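Long-range contacts in 401aa long hypothetical glucose-1-phosphate thymidylyltransferase (PDB 2GGO), which works as a bifunctional enzyme in the synthesis of UDP-N-acetylglucosamine and UDP-N-acetylgalactosamine, probably joining nucleotidyl transfer to sugar phosphates with acetyl transfer: residues A[11-19]-A[208-216]; A[310-318]-A[351-359]. All coordinates share one frame; numbering follows the deposited sequence.

Contact 1: A[11-19]-A[208-216]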
ATOM      1  N   GLY A  11       6.001   7.953  -2.173  1.00 49.89           N
ATOM      2  CA  GLY A  11       6.411   8.355  -0.853  1.00 47.48           C
ATOM      3  C   GLY A  11       5.260   9.204  -0.355  1.00 45.93           C
ATOM      4  O   GLY A  11       4.441   8.747   0.445  1.00 45.35           O
ATOM      5  N   GLU A  12       5.176  10.412  -0.899  1.00 44.34           N
ATOM      6  CA  GLU A  12       4.393  11.500  -0.339  1.00 43.55           C
ATOM      7  C   GLU A  12       2.924  11.232  -0.100  1.00 42.03           C
ATOM      8  O   GLU A  12       2.389  11.578   0.948  1.00 41.81           O
ATOM      9  CB  GLU A  12       4.502  12.710  -1.217  1.00 43.89           C
ATOM     10  CG  GLU A  12       5.646  13.549  -0.871  1.00 48.94           C
ATOM     11  CD  GLU A  12       5.497  14.895  -1.488  1.00 56.97           C
ATOM     12  OE1 GLU A  12       4.766  15.752  -0.917  1.00 58.71           O
ATOM     13  OE2 GLU A  12       6.099  15.076  -2.568  1.00 60.77           O
ATOM     14  N   ARG A  13       2.263  10.648  -1.074  1.00 40.63           N
ATOM     15  CA  ARG A  13       0.860  10.369  -0.926  1.00 39.82           C
ATOM     16  C   ARG A  13       0.578   9.390   0.181  1.00 37.05           C
ATOM     17  O   ARG A  13      -0.539   9.343   0.684  1.00 37.02           O
ATOM     18  CB  ARG A  13       0.280   9.854  -2.233  1.00 41.50           C
ATOM     19  CG  ARG A  13      -0.097  10.981  -3.216  1.00 46.02           C
ATOM     20  CD  ARG A  13      -0.368  10.383  -4.604  1.00 54.58           C
ATOM     21  NE  ARG A  13       0.822   9.667  -5.109  1.00 60.92           N
ATOM     22  CZ  ARG A  13       0.902   8.358  -5.370  1.00 62.20           C
ATOM     23  NH1 ARG A  13      -0.151   7.564  -5.211  1.00 62.48           N
ATOM     24  NH2 ARG A  13       2.044   7.849  -5.825  1.00 63.37           N
ATOM     25  N   LEU A  14       1.583   8.622   0.586  1.00 33.73           N
ATOM     26  CA  LEU A  14       1.354   7.584   1.625  1.00 30.67           C
ATOM     27  C   LEU A  14       1.885   8.003   3.019  1.00 27.79           C
ATOM     28  O   LEU A  14       1.937   7.235   3.938  1.00 24.16           O
ATOM     29  CB  LEU A  14       1.935   6.257   1.178  1.00 30.90           C
ATOM     30  CG  LEU A  14       1.031   5.026   1.228  1.00 32.54           C
ATOM     31  CD1 LEU A  14      -0.375   5.315   0.758  1.00 27.90           C
ATOM     32  CD2 LEU A  14       1.622   3.811   0.434  1.00 32.10           C
ATOM     33  N   GLU A  15       2.326   9.238   3.150  1.00 25.70           N
ATOM     34  CA  GLU A  15       2.614   9.766   4.483  1.00 27.47           C
ATOM     35  C   GLU A  15       1.407   9.659   5.434  1.00 27.36           C
ATOM     36  O   GLU A  15       0.268   9.720   5.017  1.00 28.82           O
ATOM     37  CB  GLU A  15       3.048  11.188   4.357  1.00 26.44           C
ATOM     38  CG  GLU A  15       4.358  11.203   3.589  1.00 30.45           C
ATOM     39  CD  GLU A  15       4.869  12.598   3.363  1.00 35.63           C
ATOM     40  OE1 GLU A  15       4.268  13.539   3.896  1.00 39.49           O
ATOM     41  OE2 GLU A  15       5.888  12.747   2.658  1.00 38.06           O
ATOM     42  N   PRO A  16       1.655   9.497   6.733  1.00 27.35           N
ATOM     43  CA  PRO A  16       2.896   9.385   7.414  1.00 25.71           C
ATOM     44  C   PRO A  16       3.508   8.000   7.413  1.00 24.83           C
ATOM     45  O   PRO A  16       4.552   7.827   7.992  1.00 25.65           O
ATOM     46  CB  PRO A  16       2.515   9.789   8.860  1.00 25.31           C
ATOM     47  CG  PRO A  16       1.135   9.341   9.005  1.00 25.87           C
ATOM     48  CD  PRO A  16       0.506   9.426   7.658  1.00 26.83           C
ATOM     49  N   ILE A  17       2.861   6.998   6.823  1.00 24.46           N
ATOM     50  CA  ILE A  17       3.440   5.658   6.843  1.00 24.33           C
ATOM     51  C   ILE A  17       4.836   5.671   6.208  1.00 25.29           C
ATOM     52  O   ILE A  17       5.721   4.933   6.663  1.00 24.03           O
ATOM     53  CB  ILE A  17       2.561   4.621   6.132  1.00 24.43           C
ATOM     54  CG1 ILE A  17       1.275   4.315   6.907  1.00 23.15           C
ATOM     55  CG2 ILE A  17       3.394   3.304   5.880  1.00 24.62           C
ATOM     56  CD1 ILE A  17       0.578   5.547   7.580  1.00 23.34           C
ATOM     57  N   THR A  18       5.034   6.530   5.195  1.00 24.46           N
ATOM     58  CA  THR A  18       6.317   6.581   4.458  1.00 25.68           C
ATOM     59  C   THR A  18       7.383   7.471   5.089  1.00 26.86           C
ATOM     60  O   THR A  18       8.469   7.655   4.525  1.00 28.35           O
ATOM     61  CB  THR A  18       6.142   7.008   2.970  1.00 26.13           C
ATOM     62  OG1 THR A  18       5.349   8.192   2.922  1.00 26.90           O
ATOM     63  CG2 THR A  18       5.468   5.925   2.202  1.00 24.04           C
ATOM     64  N   HIS A  19       7.111   8.016   6.270  1.00 26.03           N
ATOM     65  CA  HIS A  19       8.129   8.730   6.961  1.00 24.28           C
ATOM     66  C   HIS A  19       9.238   7.821   7.428  1.00 24.35           C
ATOM     67  O   HIS A  19      10.359   8.277   7.641  1.00 23.42           O
ATOM     68  CB  HIS A  19       7.520   9.412   8.181  1.00 23.04           C
ATOM     69  CG  HIS A  19       6.713  10.608   7.856  1.00 21.97           C
ATOM     70  ND1 HIS A  19       5.903  11.211   8.789  1.00 14.60           N
ATOM     71  CD2 HIS A  19       6.615  11.355   6.730  1.00 21.97           C
ATOM     72  CE1 HIS A  19       5.355  12.292   8.255  1.00 19.81           C
ATOM     73  NE2 HIS A  19       5.746  12.384   7.003  1.00 18.11           N
ATOM     74  N   ASP A 208      -3.912   0.103  -6.829  1.00 37.93           N
ATOM     75  CA  ASP A 208      -2.674   0.817  -6.539  1.00 38.42           C
ATOM     76  C   ASP A 208      -2.778   1.394  -5.136  1.00 38.18           C
ATOM     77  O   ASP A 208      -3.810   1.953  -4.737  1.00 38.58           O
ATOM     78  CB  ASP A 208      -2.291   1.874  -7.574  1.00 39.40           C
ATOM     79  CG  ASP A 208      -3.143   3.072  -7.495  1.00 41.83           C
ATOM     80  OD1 ASP A 208      -4.334   2.877  -7.167  1.00 44.93           O
ATOM     81  OD2 ASP A 208      -2.636   4.185  -7.771  1.00 45.83           O
ATOM     82  N   ILE A 209      -1.732   1.218  -4.351  1.00 37.24           N
ATOM     83  CA  ILE A 209      -1.803   1.677  -2.997  1.00 35.82           C
ATOM     84  C   ILE A 209      -1.320   3.104  -3.086  1.00 35.17           C
ATOM     85  O   ILE A 209      -0.166   3.391  -2.886  1.00 35.78           O
ATOM     86  CB  ILE A 209      -0.971   0.795  -2.110  1.00 36.06           C
ATOM     87  CG1 ILE A 209      -1.559  -0.610  -2.104  1.00 32.90           C
ATOM     88  CG2 ILE A 209      -0.944   1.334  -0.687  1.00 36.97           C
ATOM     89  CD1 ILE A 209      -0.590  -1.579  -1.517  1.00 35.16           C
ATOM     90  N   GLY A 210      -2.226   3.995  -3.451  1.00 34.97           N
ATOM     91  CA  GLY A 210      -1.873   5.379  -3.716  1.00 34.97           C
ATOM     92  C   GLY A 210      -2.401   6.395  -2.721  1.00 34.82           C
ATOM     93  O   GLY A 210      -2.160   7.591  -2.856  1.00 36.38           O
ATOM     94  N   LYS A 211      -3.141   5.937  -1.727  1.00 34.19           N
ATOM     95  CA  LYS A 211      -3.632   6.838  -0.680  1.00 33.84           C
ATOM     96  C   LYS A 211      -3.747   6.052   0.616  1.00 31.29           C
ATOM     97  O   LYS A 211      -3.892   4.817   0.584  1.00 31.17           O
ATOM     98  CB  LYS A 211      -4.916   7.547  -1.154  1.00 34.61           C
ATOM     99  CG  LYS A 211      -4.612   8.584  -2.286  1.00 38.68           C
ATOM    100  CD  LYS A 211      -5.823   9.328  -2.780  1.00 37.26           C
ATOM    101  CE  LYS A 211      -6.732   8.429  -3.626  1.00 44.67           C
ATOM    102  NZ  LYS A 211      -6.841   8.911  -5.038  1.00 47.98           N
ATOM    103  N   PRO A 212      -3.575   6.723   1.794  1.00 30.44           N
ATOM    104  CA  PRO A 212      -3.330   5.922   3.013  1.00 28.71           C
ATOM    105  C   PRO A 212      -4.465   4.978   3.348  1.00 28.08           C
ATOM    106  O   PRO A 212      -4.218   3.854   3.792  1.00 28.03           O
ATOM    107  CB  PRO A 212      -3.088   6.976   4.118  1.00 28.88           C
ATOM    108  CG  PRO A 212      -2.796   8.226   3.394  1.00 29.77           C
ATOM    109  CD  PRO A 212      -3.570   8.165   2.091  1.00 29.90           C
ATOM    110  N   TRP A 213      -5.690   5.369   3.055  1.00 26.98           N
ATOM    111  CA  TRP A 213      -6.765   4.437   3.294  1.00 27.01           C
ATOM    112  C   TRP A 213      -6.714   3.178   2.470  1.00 27.21           C
ATOM    113  O   TRP A 213      -7.299   2.190   2.892  1.00 27.67           O
ATOM    114  CB  TRP A 213      -8.130   5.080   3.214  1.00 27.11           C
ATOM    115  CG  TRP A 213      -8.387   5.777   1.992  1.00 25.44           C
ATOM    116  CD1 TRP A 213      -8.979   5.255   0.904  1.00 26.43           C
ATOM    117  CD2 TRP A 213      -8.057   7.153   1.662  1.00 26.38           C
ATOM    118  NE1 TRP A 213      -9.020   6.200  -0.116  1.00 27.38           N
ATOM    119  CE2 TRP A 213      -8.493   7.379   0.348  1.00 28.52           C
ATOM    120  CE3 TRP A 213      -7.436   8.207   2.353  1.00 26.67           C
ATOM    121  CZ2 TRP A 213      -8.342   8.602  -0.292  1.00 25.40           C
ATOM    122  CZ3 TRP A 213      -7.290   9.429   1.712  1.00 27.67           C
ATOM    123  CH2 TRP A 213      -7.748   9.619   0.410  1.00 27.15           C
ATOM    124  N   ASN A 214      -6.022   3.182   1.312  1.00 27.55           N
ATOM    125  CA  ASN A 214      -5.845   1.950   0.516  1.00 25.32           C
ATOM    126  C   ASN A 214      -5.062   0.893   1.226  1.00 24.74           C
ATOM    127  O   ASN A 214      -5.216  -0.260   0.927  1.00 24.30           O
ATOM    128  CB  ASN A 214      -5.239   2.168  -0.863  1.00 26.81           C
ATOM    129  CG  ASN A 214      -6.015   3.174  -1.718  1.00 26.36           C
ATOM    130  OD1 ASN A 214      -7.253   3.143  -1.819  1.00 30.52           O
ATOM    131  ND2 ASN A 214      -5.285   4.037  -2.387  1.00 24.89           N
ATOM    132  N   ILE A 215      -4.248   1.250   2.210  1.00 23.21           N
ATOM    133  CA  ILE A 215      -3.662   0.230   3.088  1.00 23.45           C
ATOM    134  C   ILE A 215      -4.733  -0.611   3.811  1.00 22.47           C
ATOM    135  O   ILE A 215      -4.575  -1.830   4.021  1.00 23.97           O
ATOM    136  CB  ILE A 215      -2.668   0.878   4.098  1.00 23.92           C
ATOM    137  CG1 ILE A 215      -1.678   1.794   3.372  1.00 20.48           C
ATOM    138  CG2 ILE A 215      -1.992  -0.191   4.968  1.00 25.53           C
ATOM    139  CD1 ILE A 215      -0.474   2.271   4.239  1.00 23.15           C
ATOM    140  N   ILE A 216      -5.828   0.054   4.199  1.00 23.81           N
ATOM    141  CA  ILE A 216      -6.993  -0.663   4.738  1.00 22.22           C
ATOM    142  C   ILE A 216      -7.647  -1.525   3.633  1.00 21.56           C
ATOM    143  O   ILE A 216      -7.819  -2.699   3.788  1.00 21.10           O
ATOM    144  CB  ILE A 216      -8.025   0.259   5.455  1.00 23.23           C
ATOM    145  CG1 ILE A 216      -7.312   1.107   6.544  1.00 23.97           C
ATOM    146  CG2 ILE A 216      -8.979  -0.633   6.190  1.00 22.40           C
ATOM    147  CD1 ILE A 216      -8.059   2.426   7.038  1.00 19.43           C
TER
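Leu-14 and Arg-13 meet the link 209-211, with an inverse gamma turn at Ile-209, and the start of helix 212-225. They belong to the glycine-rich loop that follows the first strand of the nucleotidyltransferase domain. Gly-11, Glu-12 and Arg-13 of this loop probably bind the nucleoside triphosphate.

The apolar part centres on Leu-14. Its two methyls part over the link. CD1 lies on the peptide between Lys-211 and Pro-212, with Leu-14 CD1 3.5 Å from Lys-211 C. CD2 goes the other way, and Leu-14 CD2 is 3.7 Å from Ile-209 CG2. Chi1 of Leu-14, -128°, lies close to eclipsed, and in this setting CD1 and CD2 both touch the other segment. Ile-215 reaches back from the first turn of the helix. The Ile-215 and Ile-17 side chains run antiparallel alongside each other, with Ile-17 CG1 3.8 Å from Ile-215 CD1. The Pro-212 ring rests beside the loop backbone, where Pro-212 CD is 3.5 Å from Arg-13 O.

The polar part is thin. The Arg-13 chain bends at chi3 (-59°) and folds over Gly-210, which brings NH1 to its carbonyl. Arg-13 NH1 donates a weak bond of 3.1 Å to Gly-210 O, which meets the guanidinium obliquely. A beta carbon at Gly-210 would clash with NH1, so glycine makes room for the arginine. Replacing Arg-13 by an alanine would probably leave Gly-210 O without this donor and open a gap beside the link.

The loop also holds itself together. Gly-11 O accepts from two donors on opposite faces of its carbonyl plane. One is Leu-14 N; the other is Thr-18 OG1, 2.7 Å from Gly-11 O and 55° out of that plane.

Contact 2: A[310-318]-A[351-359]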
ATOM      1  N   SER A 310      -8.858   2.390  25.218  1.00 11.62           N
ATOM      2  CA  SER A 310      -8.709   2.917  23.887  1.00 12.44           C
ATOM      3  C   SER A 310      -9.661   2.304  22.854  1.00 12.10           C
ATOM      4  O   SER A 310     -10.064   1.083  22.918  1.00 12.02           O
ATOM      5  CB  SER A 310      -7.226   2.821  23.507  1.00 14.83           C
ATOM      6  OG  SER A 310      -6.553   4.016  23.982  1.00 16.80           O
ATOM      7  N   TYR A 311     -10.124   3.143  21.919  1.00 15.36           N
ATOM      8  CA  TYR A 311     -10.874   2.675  20.795  1.00 14.66           C
ATOM      9  C   TYR A 311     -10.065   3.057  19.547  1.00 16.37           C
ATOM     10  O   TYR A 311      -9.751   4.231  19.373  1.00 13.01           O
ATOM     11  CB  TYR A 311     -12.261   3.423  20.756  1.00 18.71           C
ATOM     12  CG  TYR A 311     -13.052   3.021  19.525  1.00 18.31           C
ATOM     13  CD1 TYR A 311     -13.317   1.718  19.262  1.00 16.69           C
ATOM     14  CD2 TYR A 311     -13.343   3.937  18.574  1.00 21.58           C
ATOM     15  CE1 TYR A 311     -13.932   1.350  18.063  1.00 19.69           C
ATOM     16  CE2 TYR A 311     -13.974   3.634  17.457  1.00 22.74           C
ATOM     17  CZ  TYR A 311     -14.296   2.351  17.185  1.00 20.68           C
ATOM     18  OH  TYR A 311     -14.925   2.056  15.993  1.00 22.82           O
ATOM     19  N   VAL A 312      -9.776   2.103  18.644  1.00 13.86           N
ATOM     20  CA  VAL A 312      -9.143   2.397  17.331  1.00 16.05           C
ATOM     21  C   VAL A 312     -10.081   1.893  16.272  1.00 14.86           C
ATOM     22  O   VAL A 312     -10.303   0.705  16.188  1.00 15.12           O
ATOM     23  CB  VAL A 312      -7.738   1.686  17.182  1.00 17.21           C
ATOM     24  CG1 VAL A 312      -6.999   2.019  15.916  1.00 15.50           C
ATOM     25  CG2 VAL A 312      -6.827   2.101  18.354  1.00 19.13           C
ATOM     26  N   GLY A 313     -10.635   2.757  15.440  1.00 10.30           N
ATOM     27  CA  GLY A 313     -11.637   2.314  14.460  1.00 11.15           C
ATOM     28  C   GLY A 313     -11.174   2.902  13.155  1.00 12.02           C
ATOM     29  O   GLY A 313     -10.529   3.946  13.184  1.00  8.25           O
ATOM     30  N   ASP A 314     -11.208   2.117  12.067  1.00 11.36           N
ATOM     31  CA  ASP A 314     -10.894   2.591  10.712  1.00 14.34           C
ATOM     32  C   ASP A 314      -9.605   3.340  10.533  1.00 13.71           C
ATOM     33  O   ASP A 314      -9.532   4.323   9.769  1.00 16.61           O
ATOM     34  CB  ASP A 314     -11.975   3.498  10.273  1.00 13.10           C
ATOM     35  CG  ASP A 314     -13.347   2.819  10.343  1.00 18.02           C
ATOM     36  OD1 ASP A 314     -13.549   1.968   9.434  1.00 24.26           O
ATOM     37  OD2 ASP A 314     -14.177   3.110  11.292  1.00 18.44           O
ATOM     38  N   SER A 315      -8.578   2.890  11.176  1.00 16.77           N
ATOM     39  CA  SER A 315      -7.312   3.608  11.156  1.00 13.85           C
ATOM     40  C   SER A 315      -6.134   2.812  10.665  1.00 16.49           C
ATOM     41  O   SER A 315      -6.217   1.589  10.549  1.00 17.78           O
ATOM     42  CB  SER A 315      -7.018   4.080  12.564  1.00 12.69           C
ATOM     43  OG  SER A 315      -8.247   4.654  13.122  1.00  6.67           O
ATOM     44  N   VAL A 316      -5.054   3.517  10.374  1.00 18.46           N
ATOM     45  CA  VAL A 316      -3.791   2.832  10.030  1.00 19.29           C
ATOM     46  C   VAL A 316      -2.729   3.306  10.981  1.00 19.17           C
ATOM     47  O   VAL A 316      -2.423   4.502  11.015  1.00 16.30           O
ATOM     48  CB  VAL A 316      -3.272   3.138   8.624  1.00 20.83           C
ATOM     49  CG1 VAL A 316      -1.906   2.423   8.437  1.00 21.68           C
ATOM     50  CG2 VAL A 316      -4.238   2.606   7.546  1.00 18.71           C
ATOM     51  N   ILE A 317      -2.159   2.396  11.756  1.00 17.29           N
ATOM     52  CA  ILE A 317      -1.177   2.849  12.748  1.00 16.60           C
ATOM     53  C   ILE A 317       0.166   2.185  12.483  1.00 15.97           C
ATOM     54  O   ILE A 317       0.253   0.982  12.374  1.00 17.78           O
ATOM     55  CB  ILE A 317      -1.650   2.503  14.160  1.00 16.27           C
ATOM     56  CG1 ILE A 317      -2.881   3.290  14.557  1.00 14.18           C
ATOM     57  CG2 ILE A 317      -0.614   2.738  15.230  1.00 13.37           C
ATOM     58  CD1 ILE A 317      -3.412   2.631  15.876  1.00 16.31           C
ATOM     59  N   ALA A 318       1.222   2.980  12.390  1.00 14.51           N
ATOM     60  CA  ALA A 318       2.437   2.458  11.837  1.00 15.66           C
ATOM     61  C   ALA A 318       3.237   1.714  12.899  1.00 16.31           C
ATOM     62  O   ALA A 318       2.599   1.194  13.862  1.00 18.92           O
ATOM     63  CB  ALA A 318       3.198   3.520  11.123  1.00 12.65           C
ATOM     64  N   GLY A 351     -13.636   9.091   0.255  1.00 33.78           N
ATOM     65  CA  GLY A 351     -14.743   8.227  -0.139  1.00 34.20           C
ATOM     66  C   GLY A 351     -15.374   7.487   1.023  1.00 34.91           C
ATOM     67  O   GLY A 351     -16.309   6.715   0.824  1.00 36.97           O
ATOM     68  N   ARG A 352     -14.891   7.731   2.246  1.00 33.88           N
ATOM     69  CA  ARG A 352     -15.355   6.971   3.391  1.00 32.34           C
ATOM     70  C   ARG A 352     -16.060   7.884   4.369  1.00 32.14           C
ATOM     71  O   ARG A 352     -15.597   8.973   4.671  1.00 31.75           O
ATOM     72  CB  ARG A 352     -14.217   6.219   4.055  1.00 32.53           C
ATOM     73  CG  ARG A 352     -13.537   5.168   3.175  1.00 32.22           C
ATOM     74  CD  ARG A 352     -12.230   4.721   3.813  1.00 33.49           C
ATOM     75  NE  ARG A 352     -12.437   4.148   5.152  1.00 34.64           N
ATOM     76  CZ  ARG A 352     -12.352   2.857   5.482  1.00 38.47           C
ATOM     77  NH1 ARG A 352     -12.050   1.929   4.572  1.00 37.18           N
ATOM     78  NH2 ARG A 352     -12.592   2.486   6.744  1.00 38.43           N
ATOM     79  N   ARG A 353     -17.207   7.410   4.818  1.00 32.42           N
ATOM     80  CA  ARG A 353     -18.053   8.104   5.763  1.00 33.89           C
ATOM     81  C   ARG A 353     -17.421   7.917   7.135  1.00 30.31           C
ATOM     82  O   ARG A 353     -17.427   8.851   7.952  1.00 29.88           O
ATOM     83  CB  ARG A 353     -19.473   7.492   5.753  1.00 33.51           C
ATOM     84  CG  ARG A 353     -20.558   8.342   6.500  1.00 39.46           C
ATOM     85  CD  ARG A 353     -21.657   7.473   7.202  1.00 39.07           C
ATOM     86  NE  ARG A 353     -22.454   8.289   8.122  1.00 48.91           N
ATOM     87  CZ  ARG A 353     -23.024   7.857   9.254  1.00 50.28           C
ATOM     88  NH1 ARG A 353     -22.895   6.584   9.641  1.00 49.45           N
ATOM     89  NH2 ARG A 353     -23.725   8.723  10.005  1.00 49.09           N
ATOM     90  N   LYS A 354     -16.912   6.703   7.357  1.00 28.63           N
ATOM     91  CA  LYS A 354     -16.058   6.324   8.538  1.00 26.70           C
ATOM     92  C   LYS A 354     -14.541   6.174   8.225  1.00 23.52           C
ATOM     93  O   LYS A 354     -14.071   5.270   7.481  1.00 21.67           O
ATOM     94  CB  LYS A 354     -16.550   5.043   9.193  1.00 27.49           C
ATOM     95  CG  LYS A 354     -17.958   5.165   9.804  1.00 27.51           C
ATOM     96  CD  LYS A 354     -17.964   4.459  11.133  1.00 30.64           C
ATOM     97  CE  LYS A 354     -19.021   4.988  12.053  1.00 32.42           C
ATOM     98  NZ  LYS A 354     -20.151   4.046  11.877  1.00 34.37           N
ATOM     99  N   LEU A 355     -13.768   7.070   8.803  1.00 20.02           N
ATOM    100  CA  LEU A 355     -12.345   7.050   8.605  1.00 17.37           C
ATOM    101  C   LEU A 355     -11.735   7.696   9.845  1.00 16.77           C
ATOM    102  O   LEU A 355     -12.131   8.766  10.236  1.00 15.57           O
ATOM    103  CB  LEU A 355     -11.955   7.820   7.338  1.00 19.31           C
ATOM    104  CG  LEU A 355     -10.430   7.814   7.091  1.00 20.26           C
ATOM    105  CD1 LEU A 355      -9.963   6.355   6.868  1.00 20.13           C
ATOM    106  CD2 LEU A 355     -10.122   8.668   5.914  1.00 24.22           C
ATOM    107  N   GLY A 356     -10.838   6.987  10.507  1.00 13.93           N
ATOM    108  CA  GLY A 356     -10.126   7.565  11.616  1.00 12.89           C
ATOM    109  C   GLY A 356      -8.830   8.154  11.145  1.00 14.33           C
ATOM    110  O   GLY A 356      -8.817   9.062  10.287  1.00 17.79           O
ATOM    111  N   ALA A 357      -7.752   7.706  11.764  1.00 16.12           N
ATOM    112  CA  ALA A 357      -6.510   8.421  11.693  1.00 14.94           C
ATOM    113  C   ALA A 357      -5.365   7.677  11.025  1.00 17.04           C
ATOM    114  O   ALA A 357      -5.384   6.477  10.965  1.00 15.71           O
ATOM    115  CB  ALA A 357      -6.132   8.937  13.119  1.00 18.01           C
ATOM    116  N   PHE A 358      -4.355   8.426  10.546  1.00 17.07           N
ATOM    117  CA  PHE A 358      -3.112   7.850  10.021  1.00 17.88           C
ATOM    118  C   PHE A 358      -1.880   8.259  10.863  1.00 17.86           C
ATOM    119  O   PHE A 358      -1.482   9.412  10.882  1.00 17.43           O
ATOM    120  CB  PHE A 358      -2.977   8.275   8.569  1.00 18.73           C
ATOM    121  CG  PHE A 358      -4.188   7.941   7.754  1.00 18.61           C
ATOM    122  CD1 PHE A 358      -4.457   6.641   7.428  1.00 22.20           C
ATOM    123  CD2 PHE A 358      -5.078   8.920   7.330  1.00 23.41           C
ATOM    124  CE1 PHE A 358      -5.563   6.291   6.693  1.00 20.45           C
ATOM    125  CE2 PHE A 358      -6.167   8.566   6.568  1.00 20.88           C
ATOM    126  CZ  PHE A 358      -6.403   7.241   6.246  1.00 24.47           C
ATOM    127  N   ILE A 359      -1.346   7.270  11.578  1.00 17.63           N
ATOM    128  CA  ILE A 359      -0.319   7.491  12.614  1.00 18.94           C
ATOM    129  C   ILE A 359       1.070   6.949  12.189  1.00 18.03           C
ATOM    130  O   ILE A 359       1.235   5.726  12.004  1.00 20.19           O
ATOM    131  CB  ILE A 359      -0.723   6.797  13.898  1.00 16.85           C
ATOM    132  CG1 ILE A 359      -2.200   7.056  14.281  1.00 20.49           C
ATOM    133  CG2 ILE A 359       0.291   7.075  15.035  1.00 15.59           C
ATOM    134  CD1 ILE A 359      -2.612   8.440  14.853  1.00 14.78           C
TER
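Asp-314 faces Arg-352, which lies on the loop leading into strand 358-359, the next rung of the left-handed beta-helix built by the hexapeptide repeats. Strands 316-317 and 358-359 lie side by side and parallel in one of its sheets.

Asp-314 has CG beside its own backbone N (chi1 -56°), which sends the carboxylate toward 351-359. OD1 makes a salt bridge to the edge of the guanidinium, with Asp-314 OD1 2.9 Å from Arg-352 NH2. The two planes are turned 65° apart, and the bridge uses this one pair of atoms. OD2 turns to Lys-296 and Asn-331. Arg-352 is bent at chi3 and grips its own segment side-on: Arg-352 NE is 3.1 Å and Arg-352 NH2 3.2 Å from Lys-354 O.

Next comes the backbone. Gly-356 N gives a bond of 3.1 Å to Asp-314 O, from above the carbonyl plane. A beta carbon on Gly-356 would run into Ser-315 OG and Gly-313 O. The parallel ladder then begins: Val-316 N to Ala-357 O, Ile-359 N to Val-316 O, and Ala-318 N to Ile-359 O.

Apolar side chains meet on both faces of the strands. Ile-317 and Ile-359 point the same way, with Ile-317 CG1 3.8 Å from Ile-359 CG1. On the other face Val-316 crosses Phe-358 and touches the ring edge, with Val-316 CB 3.9 Å from Phe-358 CD1.

The chemistry changes along the contact: ionic side chains at the 314/352 end, then backbone hydrogen bonds flanked by apolar side chains. Asp-314 thus ties the segment 351-359 to Lys-296 and Asn-331 through its two oxygens.

How the contacts relate
Contacts 1 and 2 belong to different domains, and their centres are 13 Å apart. They touch where the start of helix 212-225 and the loop 11-19 lie against the beta-helix. Phe-358 touches both segments of contact 1: Pro-16 CG is 3.2 Å from Phe-358 O, and Pro-212 CB is 3.6 Å from Phe-358 CD1. The Trp-213 side chain also touches Phe-358. One turn on, Ile-216 CG1 meets Val-316 CG2 at 3.6 Å. Contact 1 holds part of the probable triphosphate site; its Arg-13 side chain is about 9 Å from those of Thr-80 and Tyr-97, probable sugar-phosphate binders. The side chain of Phe-358 lies about 11 Å from that of Arg-13.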